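Local coordinates for protein L544 (Acanthamoeba polyphaga mimivirus, PDB 4AMQ) that probably acts as a nucleotidyl transferase with an acidic, manganese-binding site, and is a viral protein tentatively linked to transcription-coupled DNA repair, at residues K41-P46 with I67-N72; N81-I86 with S170-G175; L101-C106 with K164-S169; L197-F202 with I214-K219. One frame throughout, in Å; residues are numbered along the deposited sequence.

Contact 1 (K41-P46 with I67-N72); sequences KILVVP and IDIVNN. With MN (manganese (II) ion), chain C.
Leu43 and Ile69 supply the apolar half of this buried contact: CD2 of Leu43 meets CG2 of Ile69 at 4.0 Å, the two side chains crossing at about a right angle. Ile69 holds its CG2 branch anti to its own backbone N (CG1 at chi1 -68°), which places that methyl against the leucine. Both side chains also touch Tyr51 of strand 51-54.

Beside this pair, the amide of Asn71 is tucked against the main chain of the turn that follows helix 28-42. A chi1 of -154° sets CG of Asn71 roughly opposite its backbone N and carries it toward the turn, 3.7 Å from O of Val45 and 3.9 Å from N of Val45. Leu43 flanks the same amide, its CD2 lying 4.1 Å from CG of Asn71. The amide is thus buried beside backbone N and O atoms of Val44 and Val45. On the same turn, O of Val44 accepts a hydrogen bond from NE of Arg85, and O of Leu43 a weak one from NH2.

Metal binding belongs to the other face of the strand. Alternation along 67-72 sends Ile69 and Asn71 to the turn and Asp68 away from it, where OD1 of Asp68 binds the manganese at 2.3 Å. OD2 of Asp68 stays 3.5 Å from the manganese, so the carboxylate is monodentate. Asp66, Asp213 and a water also bind the ion. A strand that packs through Ile69 and Asn71 on one face and carries aspartates at its start is consistent with the DxD-type metal site of a nucleotidyl transferase.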
# COMPACT_ATOMS: atom_id res chain seq x y z
N LYS A 41 -4.72 -20.28 3.50
CA LYS A 41 -3.49 -20.59 2.81
C LYS A 41 -2.35 -19.62 3.15
O LYS A 41 -1.19 -20.01 3.18
CB LYS A 41 -3.74 -20.62 1.30
CG LYS A 41 -2.64 -21.28 0.49
CD LYS A 41 -3.23 -22.25 -0.51
CE LYS A 41 -4.29 -21.59 -1.36
NZ LYS A 41 -4.86 -22.54 -2.36
N ILE A 42 -2.70 -18.37 3.42
CA ILE A 42 -1.69 -17.33 3.61
C ILE A 42 -1.47 -16.93 5.07
O ILE A 42 -0.46 -16.29 5.39
CB ILE A 42 -2.00 -16.06 2.78
CG1 ILE A 42 -3.23 -15.34 3.34
CG2 ILE A 42 -2.20 -16.42 1.32
CD1 ILE A 42 -3.56 -14.04 2.62
N LEU A 43 -2.41 -17.27 5.94
CA LEU A 43 -2.28 -16.94 7.36
C LEU A 43 -1.29 -17.85 8.06
O LEU A 43 -1.15 -19.02 7.72
CB LEU A 43 -3.64 -17.00 8.06
CG LEU A 43 -4.67 -15.91 7.72
CD1 LEU A 43 -6.01 -16.23 8.35
CD2 LEU A 43 -4.18 -14.54 8.15
N VAL A 44 -0.58 -17.31 9.05
CA VAL A 44 0.32 -18.11 9.87
C VAL A 44 -0.47 -19.06 10.76
O VAL A 44 -0.13 -20.24 10.89
CB VAL A 44 1.23 -17.22 10.74
CG1 VAL A 44 2.02 -18.07 11.73
CG2 VAL A 44 2.16 -16.39 9.87
N VAL A 45 -1.54 -18.55 11.37
CA VAL A 45 -2.51 -19.37 12.08
C VAL A 45 -3.89 -19.10 11.49
O VAL A 45 -4.42 -17.99 11.63
CB VAL A 45 -2.50 -19.09 13.59
CG1 VAL A 45 -3.56 -19.93 14.30
CG2 VAL A 45 -1.14 -19.39 14.18
N PRO A 46 -4.48 -20.10 10.81
CA PRO A 46 -5.73 -19.95 10.06
C PRO A 46 -6.98 -19.83 10.93
O PRO A 46 -7.99 -19.30 10.46
CB PRO A 46 -5.80 -21.26 9.25
CG PRO A 46 -4.41 -21.82 9.29
CD PRO A 46 -3.87 -21.42 10.62
N ILE A 67 -6.64 -6.03 1.41
CA ILE A 67 -7.06 -6.66 2.65
C ILE A 67 -5.98 -6.54 3.71
O ILE A 67 -4.83 -6.91 3.48
CB ILE A 67 -7.44 -8.15 2.45
CG1 ILE A 67 -8.75 -8.29 1.66
CG2 ILE A 67 -7.58 -8.86 3.79
CD1 ILE A 67 -8.63 -7.98 0.18
N ASP A 68 -6.35 -5.99 4.87
CA ASP A 68 -5.45 -5.85 6.01
C ASP A 68 -5.90 -6.79 7.12
O ASP A 68 -7.07 -6.79 7.51
CB ASP A 68 -5.46 -4.41 6.54
CG ASP A 68 -4.96 -3.41 5.51
OD1 ASP A 68 -4.14 -3.80 4.65
OD2 ASP A 68 -5.39 -2.24 5.56
N ILE A 69 -4.97 -7.59 7.63
CA ILE A 69 -5.31 -8.54 8.69
C ILE A 69 -4.26 -8.60 9.79
O ILE A 69 -3.05 -8.56 9.51
CB ILE A 69 -5.55 -9.95 8.11
CG1 ILE A 69 -6.81 -9.96 7.26
CG2 ILE A 69 -5.67 -10.98 9.22
CD1 ILE A 69 -7.24 -11.32 6.81
N VAL A 70 -4.72 -8.69 11.03
CA VAL A 70 -3.84 -8.95 12.16
C VAL A 70 -3.96 -10.42 12.55
O VAL A 70 -5.06 -10.92 12.80
CB VAL A 70 -4.18 -8.05 13.38
CG1 VAL A 70 -3.42 -8.50 14.62
CG2 VAL A 70 -3.87 -6.59 13.06
N ASN A 71 -2.83 -11.12 12.56
CA ASN A 71 -2.80 -12.52 12.97
C ASN A 71 -2.09 -12.63 14.32
O ASN A 71 -0.89 -12.37 14.42
CB ASN A 71 -2.06 -13.35 11.91
CG ASN A 71 -2.49 -14.82 11.91
OD1 ASN A 71 -3.53 -15.18 12.47
ND2 ASN A 71 -1.70 -15.66 11.26
N ASN A 72 -2.84 -12.98 15.36
CA ASN A 72 -2.26 -13.15 16.69
C ASN A 72 -1.92 -14.62 16.91
O ASN A 72 -2.80 -15.44 17.15
CB ASN A 72 -3.22 -12.63 17.76
CG ASN A 72 -3.40 -11.12 17.70
OD1 ASN A 72 -2.43 -10.37 17.62
ND2 ASN A 72 -4.65 -10.67 17.74
MN MN C . -2.87 -2.54 3.21
O HOH W 1 -1.57 -0.98 1.63

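Contact 2 (N81-I86 with S170-G175); sequences NIYQRI and SEVLAG
Val172 is the first residue of the short helix 170-174 to meet helix 82-86, and it does so with both side chain and backbone. Its CG1 branch, anti to the backbone N at chi1 170°, lies 4.0 Å from CE1 of Tyr83, and the same CG1 is 4.1 Å from CG2 of Ile86. The valine runs antiparallel alongside the phenol and stands roughly perpendicular to the isoleucine.

The carbonyl of Val172 accepts a hydrogen bond from Tyr83, OH to O 2.9 Å. The hydroxyl lies in the carbonyl plane with a C=O...O angle of 156°, and the oxygen in turn sits at the edge of the phenol ring, in its plane; bond and CG1 contact together restrain the ring.

The helix axes approach to 10.5 Å and cross at -132°, a wide spacing that the long tyrosine bridges. Both helices lie on the side of the mixed sheet where Val104 and Trp167 project, and helix 82-93 is the helix of a beta-alpha-beta crossover from strand 66-72 to the parallel strand 99-108.

Leu173 starts away from this partner, but its end bends back toward helix 82-93 and packs on Val87 and Ile90. Its carbonyl O is 3.4 Å from OH of Tyr83. Gly175, with positive phi, is the first residue beyond the helix and passes its CA 3.7 Å from OH of Tyr83; its O is hydrogen-bonded to OG of Ser186.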
# COMPACT_ATOMS: atom_id res chain seq x y z
N ASN A 81 10.05 -20.73 16.67
CA ASN A 81 9.51 -21.52 15.58
C ASN A 81 8.78 -20.72 14.49
O ASN A 81 8.25 -21.30 13.55
CB ASN A 81 8.57 -22.60 16.13
CG ASN A 81 7.41 -22.02 16.91
OD1 ASN A 81 7.24 -20.81 16.96
ND2 ASN A 81 6.62 -22.89 17.52
N ILE A 82 8.75 -19.40 14.63
CA ILE A 82 8.03 -18.57 13.67
C ILE A 82 8.74 -18.54 12.32
O ILE A 82 8.10 -18.45 11.28
CB ILE A 82 7.82 -17.13 14.19
CG1 ILE A 82 6.89 -16.35 13.26
CG2 ILE A 82 9.15 -16.41 14.32
CD1 ILE A 82 5.51 -16.95 13.12
N TYR A 83 10.07 -18.61 12.35
CA TYR A 83 10.86 -18.59 11.13
C TYR A 83 10.52 -19.78 10.24
O TYR A 83 10.24 -19.62 9.06
CB TYR A 83 12.35 -18.56 11.45
CG TYR A 83 13.23 -18.79 10.24
CD1 TYR A 83 13.27 -17.86 9.21
CD2 TYR A 83 14.03 -19.92 10.14
CE1 TYR A 83 14.08 -18.06 8.10
CE2 TYR A 83 14.84 -20.13 9.04
CZ TYR A 83 14.86 -19.19 8.02
OH TYR A 83 15.66 -19.40 6.92
N GLN A 84 10.54 -20.97 10.83
CA GLN A 84 10.30 -22.20 10.08
C GLN A 84 8.88 -22.24 9.50
O GLN A 84 8.66 -22.82 8.44
CB GLN A 84 10.56 -23.43 10.95
CG GLN A 84 10.33 -24.76 10.24
CD GLN A 84 11.21 -24.92 9.01
OE1 GLN A 84 12.37 -24.50 9.00
NE2 GLN A 84 10.65 -25.53 7.97
N ARG A 85 7.93 -21.62 10.19
CA ARG A 85 6.56 -21.53 9.68
C ARG A 85 6.46 -20.59 8.48
O ARG A 85 5.63 -20.78 7.60
CB ARG A 85 5.60 -21.10 10.79
CG ARG A 85 4.18 -20.77 10.31
CD ARG A 85 3.52 -21.94 9.59
NE ARG A 85 2.15 -21.63 9.20
CZ ARG A 85 1.45 -22.31 8.30
NH1 ARG A 85 1.99 -23.35 7.68
NH2 ARG A 85 0.20 -21.95 8.00
N ILE A 86 7.30 -19.56 8.46
CA ILE A 86 7.34 -18.63 7.34
C ILE A 86 7.99 -19.32 6.14
O ILE A 86 7.57 -19.13 5.00
CB ILE A 86 8.11 -17.34 7.68
CG1 ILE A 86 7.46 -16.65 8.89
CG2 ILE A 86 8.12 -16.39 6.50
CD1 ILE A 86 5.97 -16.44 8.75
N SER A 170 13.56 -15.07 -1.06
CA SER A 170 14.85 -15.74 -1.17
C SER A 170 15.78 -15.34 -0.03
O SER A 170 16.59 -16.14 0.43
CB SER A 170 15.51 -15.44 -2.52
OG SER A 170 15.82 -14.07 -2.63
N GLU A 171 15.66 -14.10 0.42
CA GLU A 171 16.44 -13.63 1.56
C GLU A 171 15.98 -14.33 2.84
O GLU A 171 16.79 -14.64 3.71
CB GLU A 171 16.33 -12.11 1.71
CG GLU A 171 17.08 -11.33 0.63
CD GLU A 171 16.88 -9.82 0.73
OE1 GLU A 171 16.07 -9.37 1.56
OE2 GLU A 171 17.55 -9.08 -0.03
N VAL A 172 14.68 -14.60 2.93
CA VAL A 172 14.13 -15.31 4.08
C VAL A 172 14.58 -16.77 4.07
O VAL A 172 15.06 -17.28 5.08
CB VAL A 172 12.59 -15.25 4.12
CG1 VAL A 172 12.04 -16.19 5.18
CG2 VAL A 172 12.13 -13.82 4.38
N LEU A 173 14.42 -17.43 2.93
CA LEU A 173 14.87 -18.81 2.78
C LEU A 173 16.37 -18.94 3.06
O LEU A 173 16.81 -19.88 3.72
CB LEU A 173 14.55 -19.34 1.38
CG LEU A 173 13.06 -19.52 1.06
CD1 LEU A 173 12.88 -20.06 -0.35
CD2 LEU A 173 12.41 -20.45 2.08
N ALA A 174 17.15 -17.99 2.55
CA ALA A 174 18.59 -17.97 2.81
C ALA A 174 18.86 -17.71 4.28
O ALA A 174 19.89 -18.13 4.82
CB ALA A 174 19.27 -16.92 1.94
N GLY A 175 17.94 -17.01 4.94
CA GLY A 175 18.07 -16.71 6.35
C GLY A 175 18.99 -15.55 6.65
O GLY A 175 19.30 -15.28 7.81

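Contact 3 (L101-C106 with K164-S169); sequences LIYVIC and KLRWTS
Leu101 gives its carbonyl to Ser169, whose OG donates to O of Leu101 at 3.0 Å, tilted 15° from the carbonyl plane. At Ile102 a water bridges instead, donating to O of Ile102 and accepting from N of Ser169. Ile102 and Tyr103 both face Gln200 of the next strand, a classic beta bulge.

Tyr103 is sandwiched: CG2 of Ile102 covers one ring face, and the guanidinium of Arg166 lies flat on the other, centres 4.4 Å apart and planes 14° from parallel. A bend at chi3 of Arg166 (-63°) folds the guanidinium over the ring, and the cation-pi contact is off-centre, toward the hydroxyl.

Val104 pairs with Trp167 by two hydrogen bonds, N of Val104 to O of Trp167 and N of Trp167 to O of Val104, each 2.7 Å. This antiparallel pairing attaches strand 164-167, the outermost strand on its side of the mixed sheet, to strand 99-108. Ile105 faces Arg166 in the following non-hydrogen-bonded pair, CG1 of Ile105 4.2 Å from CG of Arg166.

Cys106 is gripped at both backbone ends: its N donates to O of Leu165 at 3.1 Å, and its O receives NE1 of Trp167 at 3.0 Å, slightly tilted from the indole plane.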
# COMPACT_ATOMS: atom_id res chain seq x y z
N LEU A 101 4.21 -14.10 -2.10
CA LEU A 101 4.67 -13.36 -0.95
C LEU A 101 5.83 -12.46 -1.37
O LEU A 101 6.95 -12.93 -1.55
CB LEU A 101 5.11 -14.30 0.17
CG LEU A 101 5.70 -13.63 1.41
CD1 LEU A 101 4.76 -12.57 1.96
CD2 LEU A 101 6.02 -14.67 2.48
N ILE A 102 5.54 -11.17 -1.54
CA ILE A 102 6.54 -10.21 -2.03
C ILE A 102 7.56 -9.83 -0.97
O ILE A 102 8.77 -9.90 -1.20
CB ILE A 102 5.88 -8.93 -2.57
CG1 ILE A 102 4.96 -9.25 -3.75
CG2 ILE A 102 6.94 -7.92 -2.99
CD1 ILE A 102 5.67 -9.81 -4.96
N TYR A 103 7.09 -9.39 0.19
CA TYR A 103 7.99 -8.98 1.25
C TYR A 103 7.59 -9.54 2.60
O TYR A 103 6.40 -9.64 2.91
CB TYR A 103 8.03 -7.45 1.38
CG TYR A 103 8.58 -6.70 0.19
CD1 TYR A 103 9.87 -6.92 -0.27
CD2 TYR A 103 7.81 -5.73 -0.44
CE1 TYR A 103 10.37 -6.22 -1.36
CE2 TYR A 103 8.30 -5.02 -1.52
CZ TYR A 103 9.58 -5.27 -1.97
OH TYR A 103 10.05 -4.56 -3.04
N VAL A 104 8.59 -9.90 3.39
CA VAL A 104 8.40 -10.11 4.81
C VAL A 104 9.10 -8.97 5.52
O VAL A 104 10.33 -8.84 5.45
CB VAL A 104 8.99 -11.45 5.28
CG1 VAL A 104 8.94 -11.55 6.79
CG2 VAL A 104 8.24 -12.61 4.64
N ILE A 105 8.32 -8.12 6.19
CA ILE A 105 8.87 -6.94 6.83
C ILE A 105 9.08 -7.17 8.32
O ILE A 105 8.12 -7.33 9.07
CB ILE A 105 7.96 -5.71 6.64
CG1 ILE A 105 7.66 -5.49 5.16
CG2 ILE A 105 8.61 -4.48 7.25
CD1 ILE A 105 6.80 -4.28 4.90
N CYS A 106 10.34 -7.20 8.73
CA CYS A 106 10.70 -7.43 10.12
C CYS A 106 12.09 -6.88 10.37
O CYS A 106 13.05 -7.29 9.72
CB CYS A 106 10.64 -8.92 10.44
SG CYS A 106 10.76 -9.33 12.20
N LYS A 164 13.06 0.35 7.58
CA LYS A 164 12.34 -0.90 7.79
C LYS A 164 12.88 -1.99 6.87
O LYS A 164 12.91 -1.82 5.65
CB LYS A 164 10.84 -0.71 7.55
CG LYS A 164 10.22 0.40 8.37
CD LYS A 164 10.34 0.13 9.87
CE LYS A 164 9.43 -1.01 10.31
NZ LYS A 164 9.49 -1.21 11.78
N LEU A 165 13.30 -3.11 7.46
CA LEU A 165 13.86 -4.20 6.68
C LEU A 165 12.79 -4.99 5.93
O LEU A 165 11.98 -5.69 6.54
CB LEU A 165 14.68 -5.13 7.57
CG LEU A 165 15.95 -4.54 8.20
CD1 LEU A 165 16.65 -5.57 9.07
CD2 LEU A 165 16.89 -4.02 7.12
N ARG A 166 12.80 -4.88 4.61
CA ARG A 166 11.90 -5.67 3.78
C ARG A 166 12.65 -6.87 3.23
O ARG A 166 13.53 -6.74 2.39
CB ARG A 166 11.34 -4.82 2.63
CG ARG A 166 10.73 -3.49 3.07
CD ARG A 166 9.88 -2.85 1.97
NE ARG A 166 10.67 -2.49 0.79
CZ ARG A 166 10.20 -1.80 -0.24
NH1 ARG A 166 8.94 -1.38 -0.24
NH2 ARG A 166 10.98 -1.52 -1.28
N TRP A 167 12.31 -8.06 3.73
CA TRP A 167 12.95 -9.29 3.29
C TRP A 167 12.23 -9.87 2.08
O TRP A 167 11.00 -9.96 2.07
CB TRP A 167 12.98 -10.31 4.43
CG TRP A 167 13.76 -9.86 5.63
CD1 TRP A 167 13.44 -8.85 6.49
CD2 TRP A 167 14.98 -10.43 6.13
NE1 TRP A 167 14.39 -8.73 7.47
CE2 TRP A 167 15.35 -9.69 7.27
CE3 TRP A 167 15.81 -11.48 5.70
CZ2 TRP A 167 16.51 -9.97 8.00
CZ3 TRP A 167 16.95 -11.75 6.43
CH2 TRP A 167 17.29 -11.01 7.56
N THR A 168 12.98 -10.26 1.05
CA THR A 168 12.41 -11.01 -0.06
C THR A 168 12.29 -12.47 0.36
O THR A 168 12.88 -12.88 1.36
CB THR A 168 13.28 -10.92 -1.33
OG1 THR A 168 14.59 -11.44 -1.05
CG2 THR A 168 13.40 -9.48 -1.81
N SER A 169 11.53 -13.24 -0.41
CA SER A 169 11.36 -14.67 -0.12
C SER A 169 12.69 -15.41 -0.12
O SER A 169 12.92 -16.27 0.73
CB SER A 169 10.41 -15.32 -1.13
OG SER A 169 9.06 -14.94 -0.88
O HOH W 2 9.81 -12.17 -2.56

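Contact 4 (L197-F202 with I214-K219); sequences LLLQYF and IAVRYK
Leu197 and Leu199 exchange backbone hydrogen bonds with Val216 and Ile214, giving four in all. N of Val216 donates to O of Leu197 at 2.7 Å with the donor almost in line with the C=O bond (175°), while N of Leu197 returns to O of Val216 at 2.9 Å. At the other pair, N of Leu199 to O of Ile214 and N of Ile214 to O of Leu199 both measure 2.9 Å and are nearly straight at hydrogen. Leu198 and Ala215 form the non-hydrogen-bonded pair between them.

These strands make a beta hairpin in the middle of the mixed sheet, with strand 66-72 beyond one strand and strand 99-108 beyond the other. Asp213, just before Ile214, binds manganese, so the hairpin also carries part of the metal site.

Apolar packing differs between the faces. On one, CD1 of Leu198 approaches CB of Ala215 at 4.2 Å. On the other, Leu197 and Val216 run alongside each other in the same direction, CD1 to CB 3.8 Å; chi1 of 61° wedges CG of Leu197 between its own N and carbonyl carbon. CD1 of Leu199 crosses over to CG2 of Val216 at 3.9 Å.

Two aromatics join in. The ring edge of Tyr201 takes CG1 of Ile214 at 4.0 Å. Tyr218 turns its ring edge to N of Leu197, with CE1 of Tyr218 4.1 Å from CD2 of Leu197, and its hydroxyl is hydrogen-bonded to O of Val191.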
# COMPACT_ATOMS: atom_id res chain seq x y z
N LEU A 197 5.93 -9.24 12.69
CA LEU A 197 6.41 -9.17 11.32
C LEU A 197 5.23 -8.99 10.37
O LEU A 197 4.10 -9.38 10.69
CB LEU A 197 7.24 -10.40 10.95
CG LEU A 197 6.59 -11.78 11.01
CD1 LEU A 197 5.81 -12.07 9.73
CD2 LEU A 197 7.64 -12.86 11.24
N LEU A 198 5.48 -8.39 9.21
CA LEU A 198 4.42 -8.14 8.24
C LEU A 198 4.63 -8.97 6.98
O LEU A 198 5.70 -8.92 6.38
CB LEU A 198 4.36 -6.65 7.88
CG LEU A 198 3.27 -6.20 6.90
CD1 LEU A 198 1.91 -6.24 7.58
CD2 LEU A 198 3.55 -4.80 6.37
N LEU A 199 3.61 -9.73 6.60
CA LEU A 199 3.63 -10.48 5.35
C LEU A 199 2.91 -9.67 4.27
O LEU A 199 1.72 -9.39 4.38
CB LEU A 199 2.94 -11.84 5.52
CG LEU A 199 3.49 -12.78 6.60
CD1 LEU A 199 2.62 -14.02 6.73
CD2 LEU A 199 4.93 -13.15 6.32
N GLN A 200 3.64 -9.29 3.23
CA GLN A 200 3.03 -8.53 2.14
C GLN A 200 2.79 -9.40 0.92
O GLN A 200 3.70 -9.70 0.15
CB GLN A 200 3.88 -7.31 1.77
CG GLN A 200 3.76 -6.17 2.78
CD GLN A 200 4.44 -4.90 2.31
OE1 GLN A 200 5.38 -4.95 1.52
NE2 GLN A 200 3.95 -3.76 2.78
N TYR A 201 1.53 -9.80 0.74
CA TYR A 201 1.16 -10.68 -0.35
C TYR A 201 0.54 -9.88 -1.49
O TYR A 201 0.01 -8.79 -1.30
CB TYR A 201 0.11 -11.70 0.11
CG TYR A 201 0.59 -12.79 1.06
CD1 TYR A 201 1.18 -13.95 0.58
CD2 TYR A 201 0.39 -12.68 2.43
CE1 TYR A 201 1.59 -14.95 1.43
CE2 TYR A 201 0.80 -13.68 3.30
CZ TYR A 201 1.39 -14.82 2.79
OH TYR A 201 1.80 -15.83 3.64
N PHE A 202 0.62 -10.45 -2.69
CA PHE A 202 -0.29 -10.08 -3.76
C PHE A 202 -0.99 -11.34 -4.26
O PHE A 202 -0.35 -12.37 -4.49
CB PHE A 202 0.42 -9.30 -4.88
CG PHE A 202 0.57 -7.84 -4.57
CD1 PHE A 202 -0.43 -6.95 -4.88
CD2 PHE A 202 1.71 -7.38 -3.92
CE1 PHE A 202 -0.31 -5.60 -4.58
CE2 PHE A 202 1.84 -6.03 -3.61
CZ PHE A 202 0.83 -5.14 -3.94
N ILE A 214 -0.64 -8.99 6.07
CA ILE A 214 -0.88 -9.74 7.30
C ILE A 214 0.14 -9.39 8.39
O ILE A 214 1.31 -9.77 8.30
CB ILE A 214 -0.81 -11.26 7.07
CG1 ILE A 214 -1.58 -11.66 5.80
CG2 ILE A 214 -1.33 -12.01 8.30
CD1 ILE A 214 -3.02 -11.20 5.79
N ALA A 215 -0.31 -8.67 9.41
CA ALA A 215 0.53 -8.35 10.56
C ALA A 215 0.56 -9.52 11.52
O ALA A 215 -0.44 -9.84 12.16
CB ALA A 215 0.01 -7.10 11.25
N VAL A 216 1.71 -10.17 11.62
CA VAL A 216 1.84 -11.35 12.46
C VAL A 216 2.50 -11.01 13.80
O VAL A 216 3.69 -10.71 13.86
CB VAL A 216 2.65 -12.45 11.75
CG1 VAL A 216 2.79 -13.67 12.65
CG2 VAL A 216 1.98 -12.82 10.43
N ARG A 217 1.70 -11.04 14.86
CA ARG A 217 2.21 -10.80 16.21
C ARG A 217 2.57 -12.12 16.87
O ARG A 217 1.69 -12.91 17.20
CB ARG A 217 1.18 -10.06 17.06
CG ARG A 217 1.76 -9.43 18.32
CD ARG A 217 0.68 -9.20 19.38
NE ARG A 217 -0.53 -8.61 18.82
CZ ARG A 217 -0.74 -7.30 18.70
NH1 ARG A 217 0.18 -6.43 19.10
NH2 ARG A 217 -1.88 -6.86 18.18
N TYR A 218 3.86 -12.34 17.08
CA TYR A 218 4.34 -13.60 17.65
C TYR A 218 4.87 -13.45 19.08
O TYR A 218 5.38 -14.40 19.66
CB TYR A 218 5.40 -14.23 16.74
CG TYR A 218 6.56 -13.32 16.43
CD1 TYR A 218 6.46 -12.37 15.42
CD2 TYR A 218 7.74 -13.39 17.16
CE1 TYR A 218 7.52 -11.52 15.14
CE2 TYR A 218 8.80 -12.55 16.88
CZ TYR A 218 8.68 -11.61 15.87
OH TYR A 218 9.73 -10.77 15.58
N LYS A 219 4.74 -12.24 19.63
CA LYS A 219 5.04 -12.00 21.04
C LYS A 219 3.79 -11.51 21.77
O LYS A 219 2.94 -10.86 21.18
CB LYS A 219 6.15 -10.95 21.21
CG LYS A 219 7.56 -11.43 20.92
CD LYS A 219 8.56 -10.61 21.71
CE LYS A 219 9.89 -10.48 20.99
NZ LYS A 219 10.49 -11.79 20.63

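Contacts 3 and 4 belong to one mixed sheet, 4 at its middle and 3 at an outer strand, joined by backbone bonds between Ile105 and Leu198 and between Tyr103 and Gln200. Contact 1 abuts contact 4 on the other side, strand 66-72 bonding to Ala215. Central contact 4 is backbone bonds and apolar packing, with two tyrosine edges; edge contact 3 adds water, a cation-pi stack and an indole bond. Contact 2, farthest from the chain's centre and partly exposed, rests on the sheet through Val172 and Ile86 against Val104. Contact 1 is buried like contact 4, and is the one whose own segments include a metal ligand, Asp68; Arg85 ties its turn to the helix of contact 2.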